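Local coordinates for protein restriction endonuclease Hpy99I (PDB 3GOX) that acts as a type II restriction endonuclease of the beta-beta-alpha-Me class, binding target DNA as a dimer and probably cutting both strands, at residues A[146-149]-A[150-154]; A[26-29]-A[30-33]; A[11-14]-A[15-18]. All blocks are in the same frame, centred on the assembly; numbering follows the deposited sequence.

Contact 1: residues A[146-149]-A[150-154]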
loop_
_atom_site.group_PDB
_atom_site.type_symbol
_atom_site.label_atom_id
_atom_site.label_comp_id
_atom_site.label_asym_id
_atom_site.label_seq_id
_atom_site.Cartn_x
_atom_site.Cartn_y
_atom_site.Cartn_z
ATOM N N ARG A 146 4.661 11.426 -13.071
ATOM C CA ARG A 146 3.957 12.674 -13.286
ATOM C C ARG A 146 2.463 12.461 -13.046
ATOM O O ARG A 146 1.907 11.365 -13.281
ATOM C CB ARG A 146 4.213 13.214 -14.695
ATOM C CG ARG A 146 5.665 13.539 -14.969
ATOM C CD ARG A 146 5.875 14.137 -16.348
ATOM N NE ARG A 146 5.619 13.119 -17.355
ATOM C CZ ARG A 146 6.477 12.167 -17.715
ATOM N NH1 ARG A 146 7.707 12.122 -17.212
ATOM N NH2 ARG A 146 6.125 11.271 -18.617
ATOM N N SER A 147 1.807 13.504 -12.554
ATOM C CA SER A 147 0.381 13.458 -12.271
ATOM C C SER A 147 -0.215 14.857 -12.265
ATOM O O SER A 147 0.507 15.850 -12.316
ATOM C CB SER A 147 0.111 12.771 -10.925
ATOM O OG SER A 147 0.681 13.488 -9.847
ATOM N N ILE A 148 -1.541 14.918 -12.269
ATOM C CA ILE A 148 -2.311 16.158 -12.118
ATOM C C ILE A 148 -2.892 16.124 -10.709
ATOM O O ILE A 148 -3.639 15.200 -10.358
ATOM C CB ILE A 148 -3.462 16.263 -13.147
ATOM C CG1 ILE A 148 -2.943 16.197 -14.584
ATOM C CG2 ILE A 148 -4.269 17.547 -12.937
ATOM C CD1 ILE A 148 -4.054 15.929 -15.576
ATOM N N VAL A 149 -2.460 17.065 -9.875
ATOM C CA VAL A 149 -2.763 17.050 -8.448
ATOM C C VAL A 149 -4.270 16.992 -8.175
ATOM O O VAL A 149 -5.027 17.857 -8.626
ATOM C CB VAL A 149 -2.146 18.280 -7.742
ATOM C CG1 VAL A 149 -2.471 18.238 -6.237
ATOM C CG2 VAL A 149 -0.637 18.315 -7.977
ATOM N N GLY A 150 -4.693 15.970 -7.426
ATOM C CA GLY A 150 -6.108 15.789 -7.094
ATOM C C GLY A 150 -6.960 15.207 -8.194
ATOM O O GLY A 150 -8.168 15.053 -8.011
ATOM N N VAL A 151 -6.349 14.897 -9.343
ATOM C CA VAL A 151 -7.062 14.311 -10.484
ATOM C C VAL A 151 -6.495 12.940 -10.884
ATOM O O VAL A 151 -7.253 11.960 -10.934
ATOM C CB VAL A 151 -7.077 15.273 -11.683
ATOM C CG1 VAL A 151 -7.738 14.655 -12.920
ATOM C CG2 VAL A 151 -7.813 16.550 -11.311
ATOM N N THR A 152 -5.202 12.853 -11.203
ATOM C CA THR A 152 -4.569 11.541 -11.503
ATOM C C THR A 152 -3.660 10.982 -10.401
ATOM O O THR A 152 -3.160 9.846 -10.521
ATOM C CB THR A 152 -3.857 11.497 -12.853
ATOM O OG1 THR A 152 -2.800 12.452 -12.863
ATOM C CG2 THR A 152 -4.832 11.791 -14.006
ATOM N N ALA A 153 -3.442 11.764 -9.347
ATOM C CA ALA A 153 -2.885 11.268 -8.084
ATOM C C ALA A 153 -3.199 12.264 -6.983
ATOM O O ALA A 153 -3.228 13.487 -7.196
ATOM C CB ALA A 153 -1.390 11.027 -8.183
ATOM N N ASN A 154 -3.415 11.721 -5.793
ATOM C CA ASN A 154 -3.635 12.506 -4.598
ATOM C C ASN A 154 -2.315 12.640 -3.834
ATOM O O ASN A 154 -1.567 11.684 -3.708
ATOM C CB ASN A 154 -4.702 11.888 -3.679
ATOM C CG ASN A 154 -6.096 11.905 -4.293
ATOM O OD1 ASN A 154 -6.416 12.749 -5.154
ATOM N ND2 ASN A 154 -6.952 10.988 -3.826
#
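Ile148, Val149 and Thr152 carry a tight turn at the end of strand 146-148, near the second zinc site of the beta-beta-alpha-Me nuclease fold. Backbone angles at Val149 and Gly150 are those of a type II beta turn, closed by Val151 N, which gives its hydrogen to Ile148 O at 2.9 Å from above the carbonyl plane. Thr152 N uses the same oxygen, but arrives in the carbonyl plane with a C=O...N angle of 146°, so two donors grip one buried acceptor. A further backbone bond, Gly150 N to Ala153 O at 2.9 Å, ties the turn to the chain that returns beside Val149.

The side chain of Val149 packs outward on Phe138 and Pro132; its part in the turn is played by the backbone, which is bridged to Ala153. Ile148 and Val151 run alongside each other in the same direction; CG2 of Ile148 meets CB of Val151 at 3.8 Å, and Ile66 of the second subunit packs on both. On the zinc side, Ser147 CB and Ala153 CB touch at 3.6 Å, with Cys140 and Cys171 of the metal site close by. Thr152 OG1 sits between its own N and carbonyl carbon (chi1 62°), which turns it back to the strand. It also bonds His82 of the second subunit. Thr152 OG1 accepts the N-H of Ile148 at 2.8 Å, nearly straight at 170°.

Contact 2: residues A[26-29]-A[30-33]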
loop_
_atom_site.group_PDB
_atom_site.type_symbol
_atom_site.label_atom_id
_atom_site.label_comp_id
_atom_site.label_asym_id
_atom_site.label_seq_id
_atom_site.Cartn_x
_atom_site.Cartn_y
_atom_site.Cartn_z
ATOM N N ASN A 26 6.136 -12.159 32.289
ATOM C CA ASN A 26 6.019 -10.999 31.390
ATOM C C ASN A 26 4.759 -11.013 30.556
ATOM O O ASN A 26 4.436 -10.004 29.916
ATOM C CB ASN A 26 7.189 -10.944 30.395
ATOM C CG ASN A 26 8.517 -10.744 31.057
ATOM O OD1 ASN A 26 8.646 -9.985 32.016
ATOM N ND2 ASN A 26 9.544 -11.410 30.516
ATOM N N ILE A 27 4.056 -12.146 30.544
ATOM C CA ILE A 27 2.932 -12.365 29.634
ATOM C C ILE A 27 1.620 -11.952 30.285
ATOM O O ILE A 27 1.213 -12.542 31.280
ATOM C CB ILE A 27 2.841 -13.843 29.244
ATOM C CG1 ILE A 27 4.165 -14.313 28.640
ATOM C CG2 ILE A 27 1.677 -14.074 28.296
ATOM C CD1 ILE A 27 4.632 -13.555 27.421
ATOM N N VAL A 28 0.956 -10.956 29.703
ATOM C CA VAL A 28 -0.313 -10.473 30.255
ATOM C C VAL A 28 -1.475 -11.391 29.877
ATOM O O VAL A 28 -1.412 -12.129 28.885
ATOM C CB VAL A 28 -0.662 -9.025 29.803
ATOM C CG1 VAL A 28 0.381 -8.037 30.335
ATOM C CG2 VAL A 28 -0.857 -8.927 28.277
ATOM N N PRO A 29 -2.567 -11.347 30.660
ATOM C CA PRO A 29 -3.735 -12.115 30.279
ATOM C C PRO A 29 -4.216 -11.820 28.865
ATOM O O PRO A 29 -4.066 -10.710 28.389
ATOM C CB PRO A 29 -4.785 -11.726 31.324
ATOM C CG PRO A 29 -3.986 -11.303 32.485
ATOM C CD PRO A 29 -2.782 -10.628 31.929
ATOM N N ASN A 30 -4.757 -12.853 28.211
ATOM C CA ASN A 30 -5.314 -12.785 26.857
ATOM C C ASN A 30 -4.273 -12.739 25.754
ATOM O O ASN A 30 -4.615 -12.674 24.568
ATOM C CB ASN A 30 -6.325 -11.643 26.698
ATOM C CG ASN A 30 -7.496 -11.793 27.617
ATOM O OD1 ASN A 30 -7.902 -12.904 27.911
ATOM N ND2 ASN A 30 -8.028 -10.682 28.100
ATOM N N SER A 31 -3.005 -12.882 26.133
ATOM C CA SER A 31 -1.925 -13.085 25.155
ATOM C C SER A 31 -2.134 -14.401 24.448
ATOM O O SER A 31 -2.319 -15.425 25.110
ATOM C CB SER A 31 -0.575 -13.094 25.859
ATOM O OG SER A 31 -0.272 -11.834 26.435
ATOM N N VAL A 32 -2.093 -14.390 23.115
ATOM C CA VAL A 32 -2.246 -15.591 22.295
ATOM C C VAL A 32 -0.907 -16.293 22.153
ATOM O O VAL A 32 0.126 -15.686 21.869
ATOM C CB VAL A 32 -2.814 -15.261 20.895
ATOM C CG1 VAL A 32 -2.949 -16.535 20.022
ATOM C CG2 VAL A 32 -4.166 -14.579 21.058
ATOM N N GLY A 33 -0.950 -17.606 22.334
ATOM C CA GLY A 33 0.198 -18.466 22.114
ATOM C C GLY A 33 -0.172 -19.688 21.308
ATOM O O GLY A 33 -1.343 -20.046 21.183
#
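The flat peptide group from Val28 to Pro29 presents its carbonyl to Ser31, whose N and OG both come to Val28 O from the same face of that plane. This is the grip of a type II beta turn, Val28 to Ser31, which delivers the chain into strand 32-39 of the SH3-like domain. Neither donor lies in the plane: Ser31 N is tilted 30° from it, at 3.3 Å from Val28 O, and the hydroxyl is tilted 25°. The OG bond is the shorter of the two.

Next round the turn, the Pro29-Asn30 peptide is flanked by the proline ring and by the side chain of Asn30 with its carboxamide. Asn30 takes a positive phi, as the third position of this turn type requires; Ile83 and Ile19 lie against its side chain.

On the Ser31 side of the turn, Ile27 and Val28 each turn a CG2 methyl to the serine. CG2 of Ile27 presses on Ser31 CB at 3.5 Å, tighter than usual for two carbons, while Phe47 of strand 42-47 packs on both residues. The side chain of Ser31 is about 7 Å from that of the zinc ligand Cys81. With chi1 at -65° the hydroxyl stays beside its own backbone N, and that places Ser31 OG 2.7 Å from Val28 O, with CG2 of Val28 alongside.

Contact 3: residues A[11-14]-A[15-18]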
loop_
_atom_site.group_PDB
_atom_site.type_symbol
_atom_site.label_atom_id
_atom_site.label_comp_id
_atom_site.label_asym_id
_atom_site.label_seq_id
_atom_site.Cartn_x
_atom_site.Cartn_y
_atom_site.Cartn_z
ATOM N N MET A 11 -5.356 -33.491 25.855
ATOM C CA MET A 11 -6.351 -32.420 25.559
ATOM C C MET A 11 -5.783 -31.363 24.602
ATOM O O MET A 11 -6.243 -31.253 23.458
ATOM C CB MET A 11 -6.838 -31.777 26.862
ATOM C CG MET A 11 -7.897 -30.683 26.690
ATOM S SD MET A 11 -9.183 -31.070 25.472
ATOM C CE MET A 11 -10.620 -30.351 26.268
ATOM N N LEU A 12 -4.800 -30.585 25.056
ATOM C CA LEU A 12 -4.093 -29.663 24.158
ATOM C C LEU A 12 -3.159 -30.468 23.242
ATOM O O LEU A 12 -2.580 -31.499 23.644
ATOM C CB LEU A 12 -3.320 -28.582 24.922
ATOM C CG LEU A 12 -4.157 -27.504 25.622
ATOM C CD1 LEU A 12 -3.276 -26.669 26.547
ATOM C CD2 LEU A 12 -4.895 -26.576 24.635
ATOM N N LYS A 13 -3.064 -30.018 21.998
ATOM C CA LYS A 13 -2.203 -30.636 20.990
ATOM C C LYS A 13 -1.219 -29.603 20.489
ATOM O O LYS A 13 -1.521 -28.405 20.455
ATOM C CB LYS A 13 -3.026 -31.131 19.796
ATOM C CG LYS A 13 -4.122 -32.105 20.132
ATOM C CD LYS A 13 -4.851 -32.543 18.882
ATOM C CE LYS A 13 -5.507 -31.384 18.125
ATOM N NZ LYS A 13 -6.424 -31.894 17.054
ATOM N N ASN A 14 -0.045 -30.057 20.078
ATOM C CA ASN A 14 0.858 -29.201 19.331
ATOM C C ASN A 14 0.116 -28.544 18.167
ATOM O O ASN A 14 -0.692 -29.189 17.486
ATOM C CB ASN A 14 2.091 -29.976 18.856
ATOM C CG ASN A 14 3.075 -30.256 19.994
ATOM O OD1 ASN A 14 3.173 -29.462 20.942
ATOM N ND2 ASN A 14 3.839 -31.352 19.879
ATOM N N ASP A 15 0.387 -27.245 17.990
ATOM C CA ASP A 15 -0.161 -26.367 16.947
ATOM C C ASP A 15 -1.494 -25.739 17.345
ATOM O O ASP A 15 -1.979 -24.859 16.631
ATOM C CB ASP A 15 -0.270 -27.036 15.581
ATOM C CG ASP A 15 1.041 -27.637 15.118
ATOM O OD1 ASP A 15 2.098 -27.051 15.388
ATOM O OD2 ASP A 15 0.987 -28.666 14.416
ATOM N N ASP A 16 -2.075 -26.158 18.471
ATOM C CA ASP A 16 -3.291 -25.516 18.979
ATOM C C ASP A 16 -2.977 -24.108 19.467
ATOM O O ASP A 16 -1.858 -23.814 19.900
ATOM C CB ASP A 16 -3.905 -26.263 20.168
ATOM C CG ASP A 16 -4.576 -27.566 19.791
ATOM O OD1 ASP A 16 -4.825 -27.840 18.596
ATOM O OD2 ASP A 16 -4.903 -28.298 20.754
ATOM N N PHE A 17 -3.987 -23.246 19.422
ATOM C CA PHE A 17 -3.887 -21.886 19.952
ATOM C C PHE A 17 -4.592 -21.717 21.290
ATOM O O PHE A 17 -5.641 -22.303 21.537
ATOM C CB PHE A 17 -4.436 -20.887 18.927
ATOM C CG PHE A 17 -3.538 -20.716 17.739
ATOM C CD1 PHE A 17 -2.468 -19.844 17.781
ATOM C CD2 PHE A 17 -3.733 -21.470 16.600
ATOM C CE1 PHE A 17 -1.627 -19.725 16.684
ATOM C CE2 PHE A 17 -2.896 -21.349 15.507
ATOM C CZ PHE A 17 -1.841 -20.468 15.562
ATOM N N VAL A 18 -3.973 -20.930 22.163
ATOM C CA VAL A 18 -4.459 -20.694 23.505
ATOM C C VAL A 18 -4.287 -19.234 23.867
ATOM O O VAL A 18 -3.489 -18.515 23.227
ATOM C CB VAL A 18 -3.680 -21.531 24.542
ATOM C CG1 VAL A 18 -3.970 -23.018 24.338
ATOM C CG2 VAL A 18 -2.176 -21.254 24.473
HETATM O O HOH W 1 -6.693 -30.026 21.293
HETATM O O HOH W 2 -3.344 -28.813 16.645
#
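Asp16 and Lys13 are joined through backbone and carboxylate at a type II beta turn that starts strand 17-20. The backbone bond closes the turn: Asp16 N reaches Lys13 O at 3.0 Å, standing 36° out of the carbonyl plane.

Side chain to backbone, Asp16 OD2 folds back over the turn and accepts the N-H of Lys13 at 2.8 Å. The donor meets this oxygen from above the carboxylate plane, 57° out of it. Holding CG beside the backbone N (chi1 -73°) lays the carboxylate across the start of the turn, so the residue is tied to Lys13 both by its own N-H and by its carboxylate.

Water links each carboxylate oxygen of Asp16 to a further carbonyl. One molecule appears to bridge OD2 to Met11 O, though both of its bonds are unusually short and so somewhat doubtful; a second donates to Asn14 O, at 2.8 Å, and to OD1. The lysine chain, bent at chi3, passes by the aspartate. Lys13 CE lies 3.6 Å from Asp16 OD1, and Lys13 NZ 4.6 Å from it; this is no salt bridge, though the opposite charges probably attract.

The apolar part is a methyl pair, Leu12 CD2 against Val18 CG1 at 3.7 Å, and Leu61 of strand 61-63 packs on both residues. On the other flank, the backbone of Asp15 and Asp16 bonds to Ile35, and Asn14 packs on Ile35 and Val38, so the turn enters the five-stranded antiparallel sheet between strands 61-63 and 32-39.

Along the chain the order is contact 3, contact 2, contact 1. The first two share the SH3-like domain: their centres lie about 15 Å apart, and they feed neighbouring antiparallel strands, 17-20 and 32-39, which meet where Gly33 N probably bonds Val18 O at 2.8 Å. Contact 1 belongs to the nuclease region near the second zinc site (Cys140, Cys143, Cys171, Cys174), on the opposite side of the chain's centre, its centre about 46 Å from that of contact 2 and about 51 Å from that of contact 3. Across the dimer the two ends of different chains meet: Arg146 bonds to Ile48 and Gly49 of the second subunit, and Phe17 packs on its Gly135.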